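Local coordinates for intracellular exo-alpha-(1->5)-L-arabinofuranosidase (Bifidobacterium longum, PDB 2Y2W), which hydrolyses terminal non-reducing alpha-L-arabinofuranosyl bonds in arabinans and arabinoxylan during breakdown of plant cell wall polysaccharides, at residues L97-E102 with G423-Q428. Numbering follows the deposited sequence.
Sequences LDLVKE and GPAWRQ
The guanidinium of Arg427 has a methyl group on one face and a carboxylate at its edge: Leu99 CD2 sits 3.3 Å above the plane, displaced toward the rim, while Glu102 meets the side carrying NE and NH2. There the salt bridge is bidentate and side-on. Arg427 NH2 donates to Glu102 OE1 at 2.8 Å, a fairly straight bond (166°) that uses the syn lone pair, and Arg427 NE donates to Glu102 OE2, also at 2.8 Å. OE2 is approached from above the carboxylate plane, and the two flat groups are twisted 33° apart. Glu102 CG is anti to the backbone N (chi1 -164°) and the chain runs on extended to the arginine; the two side chains cross at about a right angle. Two bonds to separate oxygens, with Leu99 against the face, should limit rotation of the guanidinium; its NH1 also has a long, weak ion pair with Glu533. The other leucine branch serves the strand, Leu99 CD1 lying 3.9 Å from Ala425 CB, and Leu99 also touches Ile417 on the neighbouring strand. Away from the probable active site, a salt bridge beside an apolar contact thus joins helix 94-103, between the first and second barrel strands, to the two-stranded antiparallel sheet 417-419/425-427 beyond the eighth, in the (beta/alpha)8 fold of family 51 glycoside hydrolases.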
loop_
_atom_site.group_PDB
_atom_site.type_symbol
_atom_site.label_atom_id
_atom_site.label_comp_id
_atom_site.label_asym_id
_atom_site.label_seq_id
_atom_site.Cartn_x
_atom_site.Cartn_y
_atom_site.Cartn_z
ATOM N N LEU D 97 -32.574 23.858 -3.402
ATOM C CA LEU D 97 -32.024 24.235 -4.708
ATOM C C LEU D 97 -32.234 25.716 -5.036
ATOM O O LEU D 97 -31.325 26.372 -5.554
ATOM C CB LEU D 97 -32.621 23.370 -5.822
ATOM C CG LEU D 97 -31.955 22.039 -6.170
ATOM C CD1 LEU D 97 -32.893 21.180 -7.007
ATOM C CD2 LEU D 97 -30.634 22.261 -6.898
ATOM N N ASP D 98 -33.427 26.231 -4.731
ATOM C CA ASP D 98 -33.752 27.643 -4.938
ATOM C C ASP D 98 -32.817 28.561 -4.154
ATOM O O ASP D 98 -32.375 29.588 -4.673
ATOM C CB ASP D 98 -35.214 27.933 -4.567
ATOM C CG ASP D 98 -36.209 27.364 -5.575
ATOM O OD1 ASP D 98 -35.821 27.076 -6.733
ATOM O OD2 ASP D 98 -37.393 27.206 -5.204
ATOM N N LEU D 99 -32.513 28.182 -2.914
ATOM C CA LEU D 99 -31.595 28.951 -2.070
ATOM C C LEU D 99 -30.127 28.804 -2.474
ATOM O O LEU D 99 -29.314 29.679 -2.175
ATOM C CB LEU D 99 -31.778 28.599 -0.588
ATOM C CG LEU D 99 -33.082 29.033 0.093
ATOM C CD1 LEU D 99 -33.105 28.580 1.539
ATOM C CD2 LEU D 99 -33.286 30.539 0.014
ATOM N N VAL D 100 -29.791 27.704 -3.147
ATOM C CA VAL D 100 -28.435 27.508 -3.672
ATOM C C VAL D 100 -28.199 28.466 -4.836
ATOM O O VAL D 100 -27.138 29.091 -4.929
ATOM C CB VAL D 100 -28.176 26.035 -4.102
ATOM C CG1 VAL D 100 -26.857 25.901 -4.866
ATOM C CG2 VAL D 100 -28.175 25.116 -2.886
ATOM N N LYS D 101 -29.200 28.574 -5.708
ATOM C CA LYS D 101 -29.198 29.538 -6.806
ATOM C C LYS D 101 -29.077 30.960 -6.258
ATOM O O LYS D 101 -28.237 31.734 -6.715
ATOM C CB LYS D 101 -30.475 29.387 -7.652
ATOM C CG LYS D 101 -30.609 30.366 -8.827
ATOM C CD LYS D 101 -29.741 29.966 -10.016
ATOM C CE LYS D 101 -29.941 30.908 -11.199
ATOM N NZ LYS D 101 -29.237 32.219 -11.024
ATOM N N GLU D 102 -29.909 31.280 -5.268
ATOM C CA GLU D 102 -29.904 32.592 -4.622
ATOM C C GLU D 102 -28.573 32.889 -3.930
ATOM O O GLU D 102 -28.170 34.048 -3.827
ATOM C CB GLU D 102 -31.053 32.695 -3.616
ATOM C CG GLU D 102 -31.365 34.124 -3.170
ATOM C CD GLU D 102 -32.473 34.197 -2.133
ATOM O OE1 GLU D 102 -33.538 33.566 -2.335
ATOM O OE2 GLU D 102 -32.273 34.894 -1.116
ATOM N N GLY D 423 -40.299 20.322 6.275
ATOM C CA GLY D 423 -40.671 21.720 6.440
ATOM C C GLY D 423 -39.828 22.688 5.634
ATOM O O GLY D 423 -39.278 22.315 4.595
ATOM N N PRO D 424 -39.709 23.940 6.116
ATOM C CA PRO D 424 -39.103 25.015 5.340
ATOM C C PRO D 424 -37.576 24.972 5.301
ATOM O O PRO D 424 -36.943 24.277 6.099
ATOM C CB PRO D 424 -39.567 26.270 6.081
ATOM C CG PRO D 424 -39.669 25.836 7.498
ATOM C CD PRO D 424 -40.087 24.390 7.471
ATOM N N ALA D 425 -37.007 25.708 4.351
ATOM C CA ALA D 425 -35.582 25.985 4.319
ATOM C C ALA D 425 -35.403 27.487 4.482
ATOM O O ALA D 425 -36.166 28.274 3.912
ATOM C CB ALA D 425 -34.974 25.508 3.021
ATOM N N TRP D 426 -34.408 27.884 5.268
ATOM C CA TRP D 426 -34.208 29.296 5.584
ATOM C C TRP D 426 -32.740 29.714 5.551
ATOM O O TRP D 426 -31.839 28.870 5.608
ATOM C CB TRP D 426 -34.850 29.651 6.932
ATOM C CG TRP D 426 -34.429 28.776 8.086
ATOM C CD1 TRP D 426 -34.996 27.592 8.462
ATOM C CD2 TRP D 426 -33.372 29.028 9.021
ATOM N NE1 TRP D 426 -34.350 27.085 9.564
ATOM C CE2 TRP D 426 -33.352 27.948 9.930
ATOM C CE3 TRP D 426 -32.438 30.059 9.178
ATOM C CZ2 TRP D 426 -32.435 27.869 10.983
ATOM C CZ3 TRP D 426 -31.524 29.980 10.224
ATOM C CH2 TRP D 426 -31.529 28.889 11.111
ATOM N N ARG D 427 -32.519 31.023 5.452
ATOM C CA ARG D 427 -31.182 31.595 5.348
ATOM C C ARG D 427 -30.630 31.922 6.726
ATOM O O ARG D 427 -31.314 32.534 7.548
ATOM C CB ARG D 427 -31.210 32.874 4.508
ATOM C CG ARG D 427 -31.831 32.725 3.130
ATOM C CD ARG D 427 -32.331 34.069 2.618
ATOM N NE ARG D 427 -33.088 33.939 1.375
ATOM C CZ ARG D 427 -34.381 33.631 1.302
ATOM N NH1 ARG D 427 -35.088 33.411 2.405
ATOM N NH2 ARG D 427 -34.970 33.540 0.118
ATOM N N GLN D 428 -29.391 31.508 6.973
ATOM C CA GLN D 428 -28.679 31.897 8.181
ATOM C C GLN D 428 -28.068 33.269 7.955
ATOM O O GLN D 428 -28.107 33.790 6.842
ATOM C CB GLN D 428 -27.594 30.878 8.534
ATOM C CG GLN D 428 -28.135 29.526 8.949
ATOM C CD GLN D 428 -27.449 28.976 10.181
ATOM O OE1 GLN D 428 -27.457 29.603 11.239
ATOM N NE2 GLN D 428 -26.863 27.794 10.055
#